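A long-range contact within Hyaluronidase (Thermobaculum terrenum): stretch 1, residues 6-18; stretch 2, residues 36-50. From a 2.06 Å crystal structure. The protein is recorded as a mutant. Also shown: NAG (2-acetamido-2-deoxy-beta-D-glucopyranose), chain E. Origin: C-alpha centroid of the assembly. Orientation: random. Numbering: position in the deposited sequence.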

# COMPACT_ATOMS: atom_id res chain seq x y z
N TYR C 6 -15.76 -8.72 11.26
CA TYR C 6 -15.66 -7.87 10.08
C TYR C 6 -14.39 -8.25 9.30
O TYR C 6 -13.27 -8.18 9.83
CB TYR C 6 -15.66 -6.38 10.46
CG TYR C 6 -16.88 -5.96 11.27
CD1 TYR C 6 -18.17 -6.16 10.78
CD2 TYR C 6 -16.74 -5.34 12.52
CE1 TYR C 6 -19.29 -5.77 11.51
CE2 TYR C 6 -17.86 -4.95 13.26
CZ TYR C 6 -19.13 -5.17 12.75
OH TYR C 6 -20.25 -4.79 13.46
N ARG C 7 -14.60 -8.69 8.06
CA ARG C 7 -13.53 -9.12 7.16
C ARG C 7 -13.66 -8.26 5.92
O ARG C 7 -14.36 -8.63 4.99
CB ARG C 7 -13.73 -10.60 6.80
CG ARG C 7 -13.53 -11.53 7.98
CD ARG C 7 -13.69 -12.99 7.57
NE ARG C 7 -14.99 -13.28 6.97
CZ ARG C 7 -16.14 -13.40 7.64
NH1 ARG C 7 -16.20 -13.25 8.96
NH2 ARG C 7 -17.25 -13.68 6.97
N GLY C 8 -13.00 -7.10 5.93
CA GLY C 8 -13.39 -6.02 5.03
C GLY C 8 -12.36 -5.37 4.13
O GLY C 8 -11.15 -5.57 4.25
N ILE C 9 -12.89 -4.58 3.20
CA ILE C 9 -12.12 -3.65 2.40
C ILE C 9 -12.63 -2.26 2.73
O ILE C 9 -13.84 -2.03 2.73
CB ILE C 9 -12.28 -3.92 0.88
CG1 ILE C 9 -11.60 -5.25 0.52
CG2 ILE C 9 -11.69 -2.77 0.07
CD1 ILE C 9 -11.86 -5.73 -0.89
N ILE C 10 -11.71 -1.34 3.02
CA ILE C 10 -12.04 0.08 3.14
C ILE C 10 -11.48 0.81 1.93
O ILE C 10 -10.26 0.88 1.76
CB ILE C 10 -11.57 0.73 4.48
CG1 ILE C 10 -11.84 2.24 4.47
CG2 ILE C 10 -10.08 0.47 4.78
CD1 ILE C 10 -11.90 2.86 5.85
N GLU C 11 -12.35 1.35 1.09
CA GLU C 11 -11.90 2.25 0.03
C GLU C 11 -11.66 3.61 0.70
O GLU C 11 -12.53 4.47 0.67
CB GLU C 11 -12.90 2.35 -1.12
CG GLU C 11 -12.36 3.19 -2.28
CD GLU C 11 -13.29 3.28 -3.48
OE1 GLU C 11 -14.25 2.49 -3.60
OE2 GLU C 11 -13.04 4.17 -4.33
N GLY C 12 -10.48 3.75 1.31
CA GLY C 12 -10.13 4.92 2.13
C GLY C 12 -8.84 5.61 1.74
O GLY C 12 -8.25 6.34 2.54
N PHE C 13 -8.41 5.41 0.50
CA PHE C 13 -7.12 5.91 0.03
C PHE C 13 -7.26 7.29 -0.60
O PHE C 13 -8.37 7.73 -0.89
CB PHE C 13 -6.46 4.91 -0.95
CG PHE C 13 -7.36 4.48 -2.09
CD1 PHE C 13 -7.62 5.34 -3.15
CD2 PHE C 13 -7.95 3.22 -2.08
CE1 PHE C 13 -8.46 4.95 -4.18
CE2 PHE C 13 -8.79 2.83 -3.11
CZ PHE C 13 -9.04 3.69 -4.15
N TYR C 14 -6.13 7.97 -0.77
CA TYR C 14 -6.03 9.17 -1.60
C TYR C 14 -5.72 8.72 -3.03
O TYR C 14 -5.18 7.63 -3.25
CB TYR C 14 -4.90 10.09 -1.11
CG TYR C 14 -5.09 10.73 0.26
CD1 TYR C 14 -4.76 10.03 1.42
CD2 TYR C 14 -5.56 12.04 0.39
CE1 TYR C 14 -4.92 10.62 2.68
CE2 TYR C 14 -5.72 12.63 1.64
CZ TYR C 14 -5.40 11.92 2.78
OH TYR C 14 -5.55 12.51 4.02
N GLY C 15 -6.02 9.59 -3.99
CA GLY C 15 -5.91 9.26 -5.42
C GLY C 15 -7.25 8.95 -6.06
O GLY C 15 -8.30 9.10 -5.44
N LYS C 16 -7.19 8.51 -7.31
CA LYS C 16 -8.37 8.29 -8.14
C LYS C 16 -9.30 7.24 -7.52
O LYS C 16 -8.89 6.09 -7.36
CB LYS C 16 -7.94 7.82 -9.54
CG LYS C 16 -9.06 7.71 -10.56
CD LYS C 16 -8.59 6.97 -11.80
CE LYS C 16 -9.69 6.87 -12.84
NZ LYS C 16 -10.85 6.08 -12.35
N PRO C 17 -10.54 7.63 -7.15
CA PRO C 17 -11.46 6.63 -6.61
C PRO C 17 -11.76 5.50 -7.59
O PRO C 17 -11.68 5.69 -8.81
CB PRO C 17 -12.73 7.44 -6.32
CG PRO C 17 -12.26 8.84 -6.12
CD PRO C 17 -11.12 8.99 -7.07
N TRP C 18 -12.09 4.33 -7.07
CA TRP C 18 -12.51 3.22 -7.91
C TRP C 18 -13.76 3.58 -8.72
O TRP C 18 -14.64 4.30 -8.23
CB TRP C 18 -12.81 1.98 -7.07
CG TRP C 18 -11.61 1.29 -6.51
CD1 TRP C 18 -10.28 1.51 -6.82
CD2 TRP C 18 -11.62 0.23 -5.56
NE1 TRP C 18 -9.48 0.65 -6.11
CE2 TRP C 18 -10.27 -0.14 -5.33
CE3 TRP C 18 -12.63 -0.44 -4.86
CZ2 TRP C 18 -9.92 -1.16 -4.45
CZ3 TRP C 18 -12.28 -1.45 -3.98
CH2 TRP C 18 -10.93 -1.80 -3.78
N ASN C 36 -16.75 -9.79 4.05
CA ASN C 36 -18.17 -9.48 4.31
C ASN C 36 -18.47 -8.02 4.68
O ASN C 36 -19.55 -7.73 5.21
CB ASN C 36 -18.68 -10.40 5.43
CG ASN C 36 -18.10 -10.06 6.78
OD1 ASN C 36 -17.12 -9.31 6.89
ND2 ASN C 36 -18.69 -10.62 7.83
N ALA C 37 -17.54 -7.11 4.40
CA ALA C 37 -17.69 -5.72 4.84
C ALA C 37 -16.96 -4.75 3.94
O ALA C 37 -15.79 -4.96 3.61
CB ALA C 37 -17.18 -5.59 6.27
N TYR C 38 -17.64 -3.68 3.54
CA TYR C 38 -17.06 -2.64 2.71
C TYR C 38 -17.36 -1.28 3.31
O TYR C 38 -18.50 -1.01 3.67
CB TYR C 38 -17.64 -2.70 1.29
CG TYR C 38 -17.31 -1.51 0.42
CD1 TYR C 38 -16.06 -1.40 -0.19
CD2 TYR C 38 -18.25 -0.50 0.20
CE1 TYR C 38 -15.75 -0.32 -1.00
CE2 TYR C 38 -17.94 0.59 -0.60
CZ TYR C 38 -16.70 0.67 -1.20
OH TYR C 38 -16.40 1.75 -2.00
N ILE C 39 -16.34 -0.42 3.39
CA ILE C 39 -16.51 0.97 3.80
C ILE C 39 -16.24 1.90 2.62
O ILE C 39 -15.15 1.86 2.02
CB ILE C 39 -15.61 1.36 4.99
CG1 ILE C 39 -16.05 0.60 6.25
CG2 ILE C 39 -15.69 2.86 5.26
CD1 ILE C 39 -15.00 0.56 7.34
N TYR C 40 -17.22 2.74 2.31
CA TYR C 40 -17.05 3.80 1.32
C TYR C 40 -16.42 5.01 1.99
O TYR C 40 -17.05 5.65 2.83
CB TYR C 40 -18.40 4.18 0.71
CG TYR C 40 -18.28 5.25 -0.33
CD1 TYR C 40 -18.02 4.93 -1.65
CD2 TYR C 40 -18.39 6.61 0.01
CE1 TYR C 40 -17.89 5.92 -2.62
CE2 TYR C 40 -18.26 7.60 -0.95
CZ TYR C 40 -18.01 7.24 -2.26
OH TYR C 40 -17.87 8.21 -3.23
N ALA C 41 -15.17 5.33 1.62
CA ALA C 41 -14.47 6.49 2.17
C ALA C 41 -13.33 7.06 1.29
O ALA C 41 -12.28 7.40 1.83
CB ALA C 41 -13.94 6.15 3.55
N PRO C 42 -13.53 7.17 -0.04
CA PRO C 42 -12.43 7.70 -0.85
C PRO C 42 -12.14 9.16 -0.52
O PRO C 42 -13.06 9.99 -0.51
CB PRO C 42 -12.94 7.55 -2.29
CG PRO C 42 -14.42 7.53 -2.17
CD PRO C 42 -14.71 6.84 -0.86
N LYS C 43 -10.87 9.45 -0.22
CA LYS C 43 -10.46 10.79 0.22
C LYS C 43 -10.71 11.88 -0.84
O LYS C 43 -10.98 13.01 -0.47
CB LYS C 43 -8.97 10.82 0.63
CG LYS C 43 -8.66 10.18 1.98
CD LYS C 43 -9.02 11.09 3.15
CE LYS C 43 -8.41 10.62 4.46
NZ LYS C 43 -8.87 9.25 4.87
N GLN C 44 -10.61 11.53 -2.12
CA GLN C 44 -10.79 12.50 -3.22
C GLN C 44 -12.24 12.73 -3.66
O GLN C 44 -12.47 13.57 -4.53
CB GLN C 44 -9.94 12.12 -4.44
CG GLN C 44 -8.46 12.00 -4.16
CD GLN C 44 -7.81 13.29 -3.68
OE1 GLN C 44 -8.06 14.37 -4.22
NE2 GLN C 44 -6.97 13.18 -2.66
N ASP C 45 -13.19 11.99 -3.10
CA ASP C 45 -14.61 12.35 -3.22
C ASP C 45 -14.82 13.59 -2.34
O ASP C 45 -14.75 13.48 -1.11
CB ASP C 45 -15.52 11.19 -2.78
CG ASP C 45 -17.02 11.54 -2.80
OD1 ASP C 45 -17.40 12.69 -3.12
OD2 ASP C 45 -17.82 10.65 -2.47
N LEU C 46 -15.04 14.74 -2.96
CA LEU C 46 -15.23 16.01 -2.21
C LEU C 46 -16.37 15.93 -1.19
O LEU C 46 -16.26 16.48 -0.09
CB LEU C 46 -15.47 17.19 -3.17
CG LEU C 46 -14.24 17.79 -3.87
CD1 LEU C 46 -14.66 18.83 -4.89
CD2 LEU C 46 -13.26 18.39 -2.86
N TYR C 47 -17.43 15.23 -1.56
CA TYR C 47 -18.61 15.08 -0.71
C TYR C 47 -18.39 14.17 0.50
O TYR C 47 -19.17 14.21 1.46
CB TYR C 47 -19.80 14.61 -1.55
CG TYR C 47 -20.15 15.63 -2.61
CD1 TYR C 47 -20.64 16.88 -2.25
CD2 TYR C 47 -19.95 15.37 -3.97
CE1 TYR C 47 -20.95 17.85 -3.20
CE2 TYR C 47 -20.25 16.33 -4.94
CZ TYR C 47 -20.75 17.57 -4.54
OH TYR C 47 -21.06 18.53 -5.47
N HIS C 48 -17.34 13.35 0.47
CA HIS C 48 -16.92 12.57 1.64
C HIS C 48 -16.22 13.43 2.71
O HIS C 48 -16.33 13.14 3.91
CB HIS C 48 -16.01 11.40 1.21
CG HIS C 48 -15.38 10.68 2.35
ND1 HIS C 48 -16.07 9.83 3.17
CD2 HIS C 48 -14.11 10.71 2.82
CE1 HIS C 48 -15.26 9.36 4.10
NE2 HIS C 48 -14.06 9.87 3.90
N ARG C 49 -15.52 14.49 2.28
CA ARG C 49 -14.57 15.18 3.16
C ARG C 49 -14.71 16.71 3.18
O ARG C 49 -15.33 17.24 4.09
CB ARG C 49 -13.15 14.73 2.83
CG ARG C 49 -12.11 15.07 3.89
CD ARG C 49 -11.00 14.03 3.90
NE ARG C 49 -9.95 14.34 4.88
CZ ARG C 49 -8.83 15.03 4.64
NH1 ARG C 49 -8.56 15.53 3.44
NH2 ARG C 49 -7.97 15.22 5.64
N GLU C 50 -14.17 17.42 2.18
CA GLU C 50 -14.11 18.89 2.24
C GLU C 50 -15.50 19.50 2.18
O GLU C 50 -15.83 20.37 2.98
CB GLU C 50 -13.24 19.47 1.13
CG GLU C 50 -11.74 19.22 1.29
CD GLU C 50 -11.27 17.93 0.63
OE1 GLU C 50 -12.08 17.01 0.40
OE2 GLU C 50 -10.06 17.84 0.34
C1 NAG E . -3.49 7.94 6.10
C2 NAG E . -5.00 7.93 5.79
C3 NAG E . -5.40 7.05 4.60
C4 NAG E . -4.23 6.88 3.65
C5 NAG E . -3.10 6.17 4.39
C6 NAG E . -1.85 5.96 3.51
C7 NAG E . -5.69 6.48 7.67
C8 NAG E . -6.61 6.37 8.85
N2 NAG E . -5.78 7.61 6.98
O3 NAG E . -6.51 7.64 3.93
O4 NAG E . -4.61 6.07 2.54
O5 NAG E . -2.75 6.81 5.62
O6 NAG E . -1.39 7.18 2.93
O7 NAG E . -4.91 5.58 7.38
O HOH W 1 -9.68 8.99 -3.04

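Two parallel strands, 6-11 and 37-40, lie side by side with their axes 4.7 Å apart at closest approach and 25° between their directions, and the loops that follow them stay together. Three residues cover the most surface: Glu 11, Tyr 14 and Asn 36. One opens the pairing, one closes the strand, and one anchors the loops beyond.

Asn 36 starts the ladder by using side chain and backbone together. Arg 7 N donates to Asn 36 OD1 (2.8 Å), so the side-chain amide stands in for a strand carbonyl, while Asn 36 N donates to Arg 7 O (2.8 Å). The p rotamer, with chi1 at 71°, brings OD1 to that place. From here the ladder runs in the staggered pattern of parallel strands: Ile 9 N to Ala 37 O, Ile 39 N to Ile 9 O and Glu 11 N to Ile 39 O, each 3.0 Å. Gly 8 fits a tight spot, since a CB there would stand 2.9 Å from Ala 37 O.

Side chains alternate between the two faces of the sheet. On one, Ile 10 CD1 meets Ile 39 CG2 at 3.8 Å, a plain apolar contact between paired residues. On the other, Glu 11, the residue with the most covered area, is met by Tyr 38, whose long side chain runs forward along the strands to it: Tyr 38 OH donates to Glu 11 OE1 at 2.8 Å, and the carboxylate oxygen lies at the edge of the phenol ring, near its plane. The other oxygen, Glu 11 OE2, accepts from Trp 18 N at 2.9 Å. One buried carboxylate thus ties the strand pair to the far end of its own stretch, and both its oxygens have further partners elsewhere in the structure.

Past the strands, Lys 43 N donates to Phe 13 O at 3.1 Å, continuing the backbone link into the loops. Tyr 14 then offers its ring to Lys 43, whose CG sits 3.6 Å from the Tyr 14 ring centroid, almost on the ring normal. The aliphatic part of the lysine covers the aromatic face while its amine goes on to the sugar: Lys 43 NZ donates to NAG O3 at 3.0 Å, and NAG O3 donates to Gly 12 O at 2.6 Å. Gln 44 NE2 lies at the ring edge, 3.5 Å from Tyr 14 CD2. A water joins the loops as well, donating to Phe 13 O and Gly 15 O and accepting from Gln 44 N. Pro 17 CB against Pro 42 CB, at 4.0 Å, adds an apolar contact nearby.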